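Local coordinates for protein haloalkane dehalogenase (Mycobacterium rhodesiae, PDB 4MJ3) that catalyses the hydrolytic dehalogenation of haloalkanes, cleaving carbon-halogen bonds to give an alcohol and a halide ion, at residues W106-E110 and H136-F140; F161-Q165 and P213-I218; P175-N181 and I193-D197; L243-S249 and H272-A278. All coordinates share one frame; numbering follows the deposited sequence.

Contact 1 of 4, residues W106-E110 and H136-F140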
loop_
_atom_site.group_PDB
_atom_site.type_symbol
_atom_site.label_atom_id
_atom_site.label_comp_id
_atom_site.label_asym_id
_atom_site.label_seq_id
_atom_site.Cartn_x
_atom_site.Cartn_y
_atom_site.Cartn_z
ATOM N N TRP A 106 -4.256 -3.221 -10.849
ATOM C CA TRP A 106 -5.088 -2.553 -11.839
ATOM C C TRP A 106 -6.293 -3.413 -12.176
ATOM O O TRP A 106 -7.402 -2.903 -12.225
ATOM C CB TRP A 106 -4.317 -2.199 -13.110
ATOM C CG TRP A 106 -5.141 -1.426 -14.051
ATOM C CD1 TRP A 106 -5.531 -1.812 -15.292
ATOM C CD2 TRP A 106 -5.727 -0.128 -13.831
ATOM N NE1 TRP A 106 -6.297 -0.834 -15.865
ATOM C CE2 TRP A 106 -6.437 0.208 -14.998
ATOM C CE3 TRP A 106 -5.703 0.781 -12.778
ATOM C CZ2 TRP A 106 -7.123 1.411 -15.135
ATOM C CZ3 TRP A 106 -6.384 1.986 -12.919
ATOM C CH2 TRP A 106 -7.082 2.285 -14.071
ATOM N N ALA A 107 -6.077 -4.716 -12.371
ATOM C CA ALA A 107 -7.186 -5.619 -12.662
ATOM C C ALA A 107 -8.235 -5.633 -11.545
ATOM O O ALA A 107 -9.429 -5.645 -11.829
ATOM C CB ALA A 107 -6.679 -7.010 -12.929
ATOM N N ALA A 108 -7.786 -5.601 -10.294
ATOM C CA ALA A 108 -8.689 -5.516 -9.147
ATOM C C ALA A 108 -9.518 -4.235 -9.141
ATOM O O ALA A 108 -10.751 -4.267 -9.005
ATOM C CB ALA A 108 -7.920 -5.630 -7.852
ATOM N N ILE A 109 -8.849 -3.104 -9.340
ATOM C CA ILE A 109 -9.527 -1.813 -9.418
ATOM C C ILE A 109 -10.607 -1.829 -10.527
ATOM O O ILE A 109 -11.738 -1.366 -10.338
ATOM C CB ILE A 109 -8.498 -0.678 -9.646
ATOM C CG1 ILE A 109 -7.650 -0.508 -8.393
ATOM C CG2 ILE A 109 -9.171 0.651 -10.016
ATOM C CD1 ILE A 109 -6.413 0.353 -8.582
ATOM N N GLU A 110 -10.233 -2.346 -11.694
ATOM C CA GLU A 110 -11.141 -2.421 -12.827
ATOM C C GLU A 110 -12.336 -3.331 -12.560
ATOM O O GLU A 110 -13.458 -3.011 -12.948
ATOM C CB GLU A 110 -10.404 -2.884 -14.071
ATOM C CG GLU A 110 -9.422 -1.872 -14.633
ATOM C CD GLU A 110 -10.107 -0.808 -15.459
ATOM O OE1 GLU A 110 -10.782 0.057 -14.868
ATOM O OE2 GLU A 110 -9.970 -0.827 -16.701
ATOM N N HIS A 136 -2.446 5.534 -15.515
ATOM C CA HIS A 136 -3.879 5.746 -15.705
ATOM C C HIS A 136 -4.327 6.998 -14.954
ATOM O O HIS A 136 -5.168 6.924 -14.071
ATOM C CB HIS A 136 -4.652 4.529 -15.197
ATOM C CG HIS A 136 -4.177 3.229 -15.768
ATOM N ND1 HIS A 136 -4.549 2.782 -17.014
ATOM C CD2 HIS A 136 -3.354 2.283 -15.263
ATOM C CE1 HIS A 136 -3.974 1.618 -17.257
ATOM N NE2 HIS A 136 -3.235 1.297 -16.213
ATOM N N PRO A 137 -3.756 8.162 -15.299
ATOM C CA PRO A 137 -4.069 9.367 -14.514
ATOM C C PRO A 137 -5.553 9.755 -14.487
ATOM O O PRO A 137 -6.010 10.300 -13.501
ATOM C CB PRO A 137 -3.219 10.451 -15.185
ATOM C CG PRO A 137 -2.931 9.935 -16.548
ATOM C CD PRO A 137 -2.804 8.450 -16.383
ATOM N N ASP A 138 -6.298 9.438 -15.549
ATOM C CA ASP A 138 -7.721 9.753 -15.611
ATOM C C ASP A 138 -8.550 9.025 -14.550
ATOM O O ASP A 138 -9.648 9.467 -14.251
ATOM C CB ASP A 138 -8.311 9.441 -16.993
ATOM C CG ASP A 138 -7.787 10.357 -18.080
ATOM O OD1 ASP A 138 -7.145 11.386 -17.772
ATOM O OD2 ASP A 138 -8.031 10.048 -19.262
ATOM N N ARG A 139 -8.042 7.926 -14.002
ATOM C CA ARG A 139 -8.770 7.174 -12.969
ATOM C C ARG A 139 -8.724 7.847 -11.593
ATOM O O ARG A 139 -9.572 7.562 -10.735
ATOM C CB ARG A 139 -8.216 5.755 -12.868
ATOM C CG ARG A 139 -8.901 4.839 -11.841
ATOM C CD ARG A 139 -10.372 4.674 -12.145
ATOM N NE ARG A 139 -10.534 4.303 -13.545
ATOM C CZ ARG A 139 -10.661 3.062 -13.999
ATOM N NH1 ARG A 139 -10.726 2.024 -13.178
ATOM N NH2 ARG A 139 -10.739 2.856 -15.312
ATOM N N PHE A 140 -7.731 8.716 -11.374
ATOM C CA PHE A 140 -7.460 9.281 -10.045
ATOM C C PHE A 140 -7.815 10.758 -9.949
ATOM O O PHE A 140 -7.236 11.588 -10.645
ATOM C CB PHE A 140 -5.994 9.043 -9.677
ATOM C CG PHE A 140 -5.642 7.587 -9.625
ATOM C CD1 PHE A 140 -5.872 6.843 -8.476
ATOM C CD2 PHE A 140 -5.168 6.933 -10.757
ATOM C CE1 PHE A 140 -5.587 5.492 -8.437
ATOM C CE2 PHE A 140 -4.881 5.582 -10.730
ATOM C CZ PHE A 140 -5.096 4.853 -9.570
#
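Trp106, on helix 98-112, presses its indole against His136 and Arg139 of the turn 136-140, which leads from helix 124-135 into strand 140-145. The six-membered ring of Trp106 and the imidazole of His136 form a face-to-face stack, their centroids 3.6 Å apart and their planes only 4° from parallel. His136 CD2 sits over the middle of the indole, while ND1 comes within 3.5 Å of Trp106 CZ2. The opposite face of the indole carries CG of Glu110, one helical turn further on, and the ring lies between the imidazole and its own helix neighbour. With the CG of Arg139 anti to the backbone N (chi1 -179°), its chain sets out past the benzo end of the indole, CB lying at the ring edge, and then bends twice so that the face of the guanidinium comes over Trp106 CH2, which is 3.7 Å from Arg139 CZ. The same group turns its edge to Glu110: NH1 and NH2 both bind OE1, at 2.6 and 2.8 Å, in the guanidinium plane but from one face of the carboxylate, whose plane is turned by 41°. Ile109 CG2 packs beside NH1, and the Phe140 ring reaches Trp106 CZ3 more loosely. The turn is also tied down from outside, Lys240 NZ bonding to the carbonyls of Pro137 and Phe140. One carboxylate oxygen thus takes both terminal nitrogens of a guanidinium whose face lies against carbon; this fixes the rotation of the arginine end and would favour the charged forms of both partners.

Contact 2 of 4, residues F161-Q165 and P213-I218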
loop_
_atom_site.group_PDB
_atom_site.type_symbol
_atom_site.label_atom_id
_atom_site.label_comp_id
_atom_site.label_asym_id
_atom_site.label_seq_id
_atom_site.Cartn_x
_atom_site.Cartn_y
_atom_site.Cartn_z
ATOM N N PHE A 161 16.673 1.822 4.205
ATOM C CA PHE A 161 16.091 0.795 3.353
ATOM C C PHE A 161 16.997 -0.425 3.226
ATOM O O PHE A 161 16.532 -1.566 3.338
ATOM C CB PHE A 161 15.745 1.293 1.948
ATOM C CG PHE A 161 15.312 0.168 1.064
ATOM C CD1 PHE A 161 14.041 -0.372 1.188
ATOM C CD2 PHE A 161 16.208 -0.435 0.200
ATOM C CE1 PHE A 161 13.661 -1.474 0.436
ATOM C CE2 PHE A 161 15.821 -1.540 -0.563
ATOM C CZ PHE A 161 14.555 -2.044 -0.442
ATOM N N LEU A 162 18.300 -0.221 2.992
ATOM C CA LEU A 162 19.201 -1.366 2.836
ATOM C C LEU A 162 19.263 -2.278 4.066
ATOM O O LEU A 162 19.381 -3.509 3.952
ATOM C CB LEU A 162 20.615 -0.900 2.441
ATOM C CG LEU A 162 20.682 -0.265 1.042
ATOM C CD1 LEU A 162 22.061 0.320 0.798
ATOM C CD2 LEU A 162 20.341 -1.289 -0.037
ATOM N N ALA A 163 19.163 -1.691 5.250
ATOM C CA ALA A 163 19.172 -2.485 6.488
ATOM C C ALA A 163 17.910 -3.343 6.575
ATOM O O ALA A 163 17.961 -4.524 6.955
ATOM C CB ALA A 163 19.263 -1.567 7.690
ATOM N N TRP A 164 16.781 -2.751 6.216
ATOM C CA TRP A 164 15.512 -3.498 6.146
ATOM C C TRP A 164 15.624 -4.610 5.099
ATOM O O TRP A 164 15.290 -5.775 5.362
ATOM C CB TRP A 164 14.308 -2.577 5.868
ATOM C CG TRP A 164 13.201 -3.294 5.151
ATOM C CD1 TRP A 164 12.825 -3.104 3.851
ATOM C CD2 TRP A 164 12.441 -4.401 5.625
ATOM N NE1 TRP A 164 11.815 -3.961 3.521
ATOM C CE2 TRP A 164 11.580 -4.790 4.584
ATOM C CE3 TRP A 164 12.364 -5.088 6.857
ATOM C CZ2 TRP A 164 10.689 -5.852 4.714
ATOM C CZ3 TRP A 164 11.481 -6.135 6.976
ATOM C CH2 TRP A 164 10.649 -6.500 5.923
ATOM N N GLN A 165 16.127 -4.271 3.915
ATOM C CA GLN A 165 16.231 -5.260 2.851
ATOM C C GLN A 165 17.043 -6.477 3.302
ATOM O O GLN A 165 16.612 -7.636 3.143
ATOM C CB GLN A 165 16.851 -4.634 1.589
ATOM C CG GLN A 165 16.757 -5.546 0.380
ATOM C CD GLN A 165 17.539 -5.012 -0.796
ATOM O OE1 GLN A 165 18.749 -4.787 -0.692
ATOM N NE2 GLN A 165 16.867 -4.815 -1.919
ATOM N N PRO A 213 11.056 -6.899 -0.914
ATOM C CA PRO A 213 12.206 -5.996 -0.768
ATOM C C PRO A 213 13.238 -6.119 -1.899
ATOM O O PRO A 213 13.996 -5.166 -2.149
ATOM C CB PRO A 213 12.811 -6.423 0.572
ATOM C CG PRO A 213 11.650 -6.993 1.314
ATOM C CD PRO A 213 10.915 -7.771 0.268
HETATM N N MSE A 214 13.277 -7.262 -2.578
HETATM C CA MSE A 214 14.172 -7.447 -3.739
HETATM C C MSE A 214 13.631 -6.806 -4.992
HETATM O O MSE A 214 14.360 -6.656 -5.974
HETATM C CB MSE A 214 14.441 -8.931 -4.015
HETATM C CG MSE A 214 15.001 -9.686 -2.807
HETATM SE SE MSE A 214 16.526 -8.752 -1.950
HETATM C CE MSE A 214 17.785 -8.800 -3.470
ATOM N N LEU A 215 12.368 -6.394 -4.984
ATOM C CA LEU A 215 11.736 -5.754 -6.143
ATOM C C LEU A 215 11.896 -4.242 -6.151
ATOM O O LEU A 215 11.513 -3.595 -7.114
ATOM C CB LEU A 215 10.237 -6.111 -6.205
ATOM C CG LEU A 215 9.926 -7.614 -6.333
ATOM C CD1 LEU A 215 8.422 -7.809 -6.386
ATOM C CD2 LEU A 215 10.586 -8.223 -7.561
ATOM N N VAL A 216 12.411 -3.674 -5.067
ATOM C CA VAL A 216 12.565 -2.221 -4.975
ATOM C C VAL A 216 13.720 -1.824 -5.905
ATOM O O VAL A 216 14.826 -2.307 -5.742
ATOM C CB VAL A 216 12.889 -1.751 -3.548
ATOM C CG1 VAL A 216 13.124 -0.228 -3.532
ATOM C CG2 VAL A 216 11.769 -2.117 -2.596
ATOM N N PRO A 217 13.445 -0.967 -6.895
ATOM C CA PRO A 217 14.553 -0.608 -7.772
ATOM C C PRO A 217 15.613 0.234 -7.086
ATOM O O PRO A 217 15.303 1.302 -6.550
ATOM C CB PRO A 217 13.878 0.185 -8.885
ATOM C CG PRO A 217 12.462 -0.260 -8.864
ATOM C CD PRO A 217 12.159 -0.486 -7.411
ATOM N N ILE A 218 16.839 -0.252 -7.077
ATOM C CA ILE A 218 17.951 0.448 -6.427
ATOM C C ILE A 218 19.125 0.634 -7.379
ATOM O O ILE A 218 20.171 1.121 -6.971
ATOM C CB ILE A 218 18.404 -0.261 -5.124
ATOM C CG1 ILE A 218 18.985 -1.651 -5.412
ATOM C CG2 ILE A 218 17.224 -0.368 -4.145
ATOM C CD1 ILE A 218 19.488 -2.371 -4.180
#
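Gln165, on helix 159-170, and Pro213, just beyond helix 207-211, mark the nearest approach of the two backbones, with CA atoms 5.5 Å apart. Residues 213-215 keep helical torsions without regular bonds, after which the chain extends through Val216 and Pro217 and moves along the helix toward Leu162. The side chain of Gln165 reaches out fully extended, CG anti to the backbone N (chi1 -170°), and delivers NE2 to Pro213 O in a 2.9 Å hydrogen bond that is almost straight, at 172°. The donor stands above the carbonyl plane. That oxygen also faces the edge of the Phe161 ring, 3.6 Å from CZ. Phe161 CZ presses on Val216 CG2 at 3.5 Å, and Ile218 CG2 comes to the neighbouring CE2 more loosely. Pro213 CG touches the indole of Trp164 at CZ2 (3.7 Å). The selenium of the selenomethionine Met214 lies across the Gln165 amide. Val216 and Leu215 rest in turn on Trp124, at the start of helix 124-135. The contact lies in the helical cap domain, which the chain inserts between strand 140-145 and strand 242-244 and which covers the alpha/beta hydrolase core in haloalkane dehalogenases.

Contact 3 of 4, residues P175-N181 and I193-D197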
loop_
_atom_site.group_PDB
_atom_site.type_symbol
_atom_site.label_atom_id
_atom_site.label_comp_id
_atom_site.label_asym_id
_atom_site.label_seq_id
_atom_site.Cartn_x
_atom_site.Cartn_y
_atom_site.Cartn_z
ATOM N N PRO A 175 8.719 -12.669 10.580
ATOM C CA PRO A 175 7.619 -12.401 11.531
ATOM C C PRO A 175 6.885 -11.121 11.143
ATOM O O PRO A 175 7.306 -10.016 11.511
ATOM C CB PRO A 175 8.372 -12.226 12.857
ATOM C CG PRO A 175 9.698 -11.634 12.442
ATOM C CD PRO A 175 9.906 -11.891 10.973
ATOM N N ALA A 176 5.853 -11.260 10.316
ATOM C CA ALA A 176 5.244 -10.066 9.705
ATOM C C ALA A 176 4.757 -9.077 10.770
ATOM O O ALA A 176 4.972 -7.874 10.661
ATOM C CB ALA A 176 4.107 -10.462 8.765
ATOM N N GLY A 177 4.101 -9.578 11.800
ATOM C CA GLY A 177 3.578 -8.730 12.859
ATOM C C GLY A 177 4.664 -7.984 13.619
ATOM O O GLY A 177 4.562 -6.779 13.854
ATOM N N GLN A 178 5.736 -8.682 13.967
ATOM C CA GLN A 178 6.844 -8.006 14.628
ATOM C C GLN A 178 7.563 -7.017 13.710
ATOM O O GLN A 178 8.150 -6.036 14.193
ATOM C CB GLN A 178 7.820 -8.992 15.264
ATOM C CG GLN A 178 7.320 -9.585 16.573
ATOM C CD GLN A 178 7.246 -8.581 17.724
ATOM O OE1 GLN A 178 7.750 -7.454 17.632
ATOM N NE2 GLN A 178 6.610 -8.990 18.828
ATOM N N ILE A 179 7.531 -7.254 12.391
ATOM C CA ILE A 179 8.086 -6.277 11.446
ATOM C C ILE A 179 7.266 -5.007 11.487
ATOM O O ILE A 179 7.817 -3.901 11.492
ATOM C CB ILE A 179 8.193 -6.861 10.016
ATOM C CG1 ILE A 179 9.317 -7.883 9.959
ATOM C CG2 ILE A 179 8.389 -5.763 8.960
ATOM C CD1 ILE A 179 9.233 -8.822 8.763
ATOM N N VAL A 180 5.936 -5.133 11.499
ATOM C CA VAL A 180 5.085 -3.949 11.576
ATOM C C VAL A 180 5.314 -3.225 12.896
ATOM O O VAL A 180 5.461 -2.004 12.924
ATOM C CB VAL A 180 3.582 -4.291 11.392
ATOM C CG1 VAL A 180 2.718 -3.042 11.510
ATOM C CG2 VAL A 180 3.345 -4.927 10.024
ATOM N N ASN A 181 5.386 -3.971 13.996
ATOM C CA ASN A 181 5.761 -3.377 15.281
ATOM C C ASN A 181 7.104 -2.652 15.232
ATOM O O ASN A 181 7.266 -1.555 15.792
ATOM C CB ASN A 181 5.788 -4.435 16.379
ATOM C CG ASN A 181 5.993 -3.843 17.757
ATOM O OD1 ASN A 181 5.319 -2.889 18.147
ATOM N ND2 ASN A 181 6.945 -4.384 18.491
ATOM N N ILE A 193 -0.292 -8.028 16.549
ATOM C CA ILE A 193 0.791 -8.812 15.957
ATOM C C ILE A 193 0.220 -10.071 15.311
ATOM O O ILE A 193 0.568 -10.411 14.170
ATOM C CB ILE A 193 1.885 -9.142 17.000
ATOM C CG1 ILE A 193 2.557 -7.802 17.395
ATOM C CG2 ILE A 193 2.866 -10.199 16.469
ATOM C CD1 ILE A 193 3.688 -7.856 18.405
ATOM N N ALA A 194 -0.674 -10.739 16.019
ATOM C CA ALA A 194 -1.310 -11.963 15.521
ATOM C C ALA A 194 -2.129 -11.706 14.255
ATOM O O ALA A 194 -2.206 -12.561 13.375
ATOM C CB ALA A 194 -2.188 -12.573 16.594
ATOM N N ALA A 195 -2.756 -10.531 14.176
ATOM C CA ALA A 195 -3.558 -10.174 12.989
ATOM C C ALA A 195 -2.679 -10.036 11.764
ATOM O O ALA A 195 -3.091 -10.369 10.651
ATOM C CB ALA A 195 -4.351 -8.901 13.238
ATOM N N TYR A 196 -1.453 -9.552 11.950
ATOM C CA TYR A 196 -0.513 -9.443 10.853
ATOM C C TYR A 196 0.139 -10.772 10.494
ATOM O O TYR A 196 0.606 -10.945 9.361
ATOM C CB TYR A 196 0.547 -8.385 11.146
ATOM C CG TYR A 196 0.029 -6.975 11.008
ATOM C CD1 TYR A 196 -0.457 -6.516 9.793
ATOM C CD2 TYR A 196 -0.021 -6.114 12.102
ATOM C CE1 TYR A 196 -0.950 -5.238 9.664
ATOM C CE2 TYR A 196 -0.521 -4.826 11.981
ATOM C CZ TYR A 196 -0.976 -4.402 10.753
ATOM O OH TYR A 196 -1.461 -3.120 10.622
ATOM N N ASP A 197 0.186 -11.696 11.444
ATOM C CA ASP A 197 0.672 -13.051 11.176
ATOM C C ASP A 197 -0.408 -13.960 10.601
ATOM O O ASP A 197 -0.097 -14.991 10.003
ATOM C CB ASP A 197 1.259 -13.673 12.445
ATOM C CG ASP A 197 2.541 -12.982 12.891
ATOM O OD1 ASP A 197 3.201 -12.347 12.060
ATOM O OD2 ASP A 197 2.869 -13.062 14.088
HETATM O O HOH W 1 4.278 -13.713 9.791
HETATM O O HOH W 2 5.448 -11.603 13.991
#
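Gly177 lies against Ile193 and Tyr196 in the cap domain, where the axes of the segments 176-181 and 193-197, parts of helices 176-182 and 190-197, pass 7.6 Å apart at 127°. The glycine lets the backbones close to 4.2 Å between CA of Gly177 and CA of Ile193, and its CA touches Tyr196 CB at 3.5 Å. The Tyr196 ring receives Val180 in a CH-pi contact: CG2 stands 4.0 Å from the ring centroid, only 9° off its normal, while CG1 approaches CE2 at 3.7 Å. Ile193 reaches along the glycine, CG2 toward its CA and CD1 toward the Gln178 amide. The N-terminal turn of helix 176-182 also takes up the Asp197 carboxylate. Gly177 N donates to Asp197 OD1 at 2.9 Å, from above the carboxylate plane. One water links Ala176 N to the same oxygen, and another links Gln178 N to OD2, so three consecutive backbone N-H groups are served directly or through water. The negative charge there is probably stabilised by the helix dipole. Further out, Gln178 OE1 accepts from Asn181 ND2, whose own OD1 binds Leu188 N. The far end of the phenol is fixed by the bond from Tyr196 OH to Glu284 OE2 on helix 282-300.

Contact 4 of 4, residues L243-S249 and H272-A278; sequences LSAFSDS and HVTIAGA
Ser244 to Ser247 run beside His272 to Ile275 in nearly the same direction, joined first by backbone bonds. Val273 N reaches Ser244 O at 3.0 Å and Ile275 N reaches Phe246 O at 2.8 Å, with a single beta bridge between Ser247 and Ile275. A water bridges the segments near Ala245, accepting from Phe246 N and donating to Val273 O and Ser244 OG, which also bonds to Glu257 OE2 on helix 256-263; Ala245 O is buried with no partner. Side chains add bonds at both ends. Ser244 N donates to His272 ND1 (3.0 Å), and the far nitrogen of that imidazole binds Ala267 O. At the other end Asp248 turns its CG between backbone N and carbonyl carbon (chi1 61°), which brings the carboxylate to the 276-278 turn: Gly277 N meets OD2 at 3.1 Å on the syn side, and Ala278 N makes a weak bond to OD1. Apolar contacts are few, chiefly Ala245 CB on Val273 CG2 at 3.7 Å and Leu243 CD1 over the His272 backbone. Segment 272-278, running parallel beside 242-244 and just before helix 282-300, probably corresponds to the final strand of the alpha/beta hydrolase fold, whose loops here commonly carry the catalytic acid and histidine.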
loop_
_atom_site.group_PDB
_atom_site.type_symbol
_atom_site.label_atom_id
_atom_site.label_comp_id
_atom_site.label_asym_id
_atom_site.label_seq_id
_atom_site.Cartn_x
_atom_site.Cartn_y
_atom_site.Cartn_z
ATOM N N LEU A 243 -1.419 15.425 -2.159
ATOM C CA LEU A 243 -1.100 15.752 -0.781
ATOM C C LEU A 243 0.038 14.891 -0.267
ATOM O O LEU A 243 0.021 13.658 -0.412
ATOM C CB LEU A 243 -2.316 15.520 0.129
ATOM C CG LEU A 243 -2.131 15.966 1.593
ATOM C CD1 LEU A 243 -2.180 17.484 1.693
ATOM C CD2 LEU A 243 -3.175 15.355 2.506
ATOM N N SER A 244 1.033 15.550 0.302
ATOM C CA SER A 244 2.105 14.881 1.017
ATOM C C SER A 244 1.701 14.833 2.482
ATOM O O SER A 244 1.515 15.879 3.094
ATOM C CB SER A 244 3.417 15.654 0.848
ATOM O OG SER A 244 4.464 15.002 1.537
ATOM N N ALA A 245 1.593 13.620 3.027
ATOM C CA ALA A 245 1.232 13.366 4.411
ATOM C C ALA A 245 2.123 12.285 5.024
ATOM O O ALA A 245 1.648 11.316 5.630
ATOM C CB ALA A 245 -0.239 12.978 4.498
ATOM N N PHE A 246 3.435 12.486 4.891
ATOM C CA PHE A 246 4.436 11.629 5.505
ATOM C C PHE A 246 4.492 11.890 7.016
ATOM O O PHE A 246 4.070 12.954 7.507
ATOM C CB PHE A 246 5.832 11.895 4.913
ATOM C CG PHE A 246 6.046 11.372 3.524
ATOM C CD1 PHE A 246 5.143 11.633 2.482
ATOM C CD2 PHE A 246 7.198 10.635 3.229
ATOM C CE1 PHE A 246 5.396 11.174 1.195
ATOM C CE2 PHE A 246 7.465 10.188 1.928
ATOM C CZ PHE A 246 6.553 10.433 0.918
ATOM N N SER A 247 4.992 10.912 7.769
ATOM C CA SER A 247 5.214 11.073 9.197
ATOM C C SER A 247 6.618 11.564 9.481
ATOM O O SER A 247 7.447 11.691 8.565
ATOM C CB SER A 247 4.943 9.751 9.932
ATOM O OG SER A 247 5.936 8.792 9.613
ATOM N N ASP A 248 6.891 11.845 10.754
ATOM C CA ASP A 248 8.161 12.452 11.146
ATOM C C ASP A 248 9.236 11.484 11.626
ATOM O O ASP A 248 10.351 11.912 11.914
ATOM C CB ASP A 248 7.920 13.546 12.208
ATOM C CG ASP A 248 7.294 13.029 13.478
ATOM O OD1 ASP A 248 7.016 11.820 13.611
ATOM O OD2 ASP A 248 7.029 13.866 14.382
ATOM N N SER A 249 8.903 10.197 11.731
ATOM C CA SER A 249 9.812 9.246 12.361
ATOM C C SER A 249 10.017 8.002 11.519
ATOM O O SER A 249 10.046 6.894 12.046
ATOM C CB SER A 249 9.307 8.879 13.768
ATOM O OG SER A 249 9.044 10.052 14.546
ATOM N N HIS A 272 0.214 20.616 2.689
ATOM C CA HIS A 272 0.883 19.385 3.056
ATOM C C HIS A 272 1.048 19.347 4.558
ATOM O O HIS A 272 1.122 20.381 5.226
ATOM C CB HIS A 272 2.214 19.245 2.340
ATOM C CG HIS A 272 2.107 19.423 0.859
ATOM N ND1 HIS A 272 1.457 18.514 0.056
ATOM C CD2 HIS A 272 2.488 20.437 0.049
ATOM C CE1 HIS A 272 1.450 18.957 -1.190
ATOM N NE2 HIS A 272 2.062 20.129 -1.219
ATOM N N VAL A 273 1.044 18.140 5.083
ATOM C CA VAL A 273 1.133 17.935 6.509
ATOM C C VAL A 273 2.252 16.962 6.832
ATOM O O VAL A 273 2.626 16.140 6.008
ATOM C CB VAL A 273 -0.222 17.412 7.059
ATOM C CG1 VAL A 273 -1.330 18.438 6.827
ATOM C CG2 VAL A 273 -0.634 16.106 6.413
ATOM N N THR A 274 2.800 17.093 8.032
ATOM C CA THR A 274 3.675 16.080 8.593
ATOM C C THR A 274 2.909 15.459 9.748
ATOM O O THR A 274 2.482 16.173 10.663
ATOM C CB THR A 274 5.003 16.670 9.070
ATOM O OG1 THR A 274 5.683 17.281 7.964
ATOM C CG2 THR A 274 5.890 15.574 9.630
ATOM N N ILE A 275 2.689 14.147 9.688
ATOM C CA ILE A 275 1.963 13.434 10.738
ATOM C C ILE A 275 2.949 13.204 11.884
ATOM O O ILE A 275 3.892 12.411 11.766
ATOM C CB ILE A 275 1.379 12.098 10.234
ATOM C CG1 ILE A 275 0.424 12.318 9.055
ATOM C CG2 ILE A 275 0.689 11.332 11.366
ATOM C CD1 ILE A 275 -0.780 13.179 9.378
ATOM N N ALA A 276 2.739 13.921 12.988
ATOM C CA ALA A 276 3.657 13.912 14.118
ATOM C C ALA A 276 3.504 12.656 14.957
ATOM O O ALA A 276 2.406 12.157 15.135
ATOM C CB ALA A 276 3.426 15.140 15.001
ATOM N N GLY A 277 4.623 12.168 15.480
ATOM C CA GLY A 277 4.623 11.039 16.408
ATOM C C GLY A 277 4.233 9.726 15.765
ATOM O O GLY A 277 3.552 8.911 16.380
ATOM N N ALA A 278 4.707 9.490 14.541
ATOM C CA ALA A 278 4.400 8.253 13.851
ATOM C C ALA A 278 5.599 7.727 13.081
ATOM O O ALA A 278 6.346 8.494 12.481
ATOM C CB ALA A 278 3.199 8.434 12.927
HETATM O O HOH W 3 4.480 15.195 4.297
#

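Overall arrangement
Contacts 2 and 3 build the cap domain and touch each other: Trp164 CZ3 of contact 2 packs on Ile179 CG2 of contact 3 at 3.7 Å, and contact 3 is nested within the chain loop that contact 2 closes. Contacts 1 and 4 belong to the core, at two places round the central sheet, with centres about 26 Å apart. Contact 1 is the more remote from the cap, its centre about 30 Å from that of contact 3 across the middle of the chain. Contact 4 comes within about 10 Å of contact 3 by nearest atoms. In this family the active site lies between cap and core, so contacts 2 and 4 probably flank it, whereas contact 1 lies away from it.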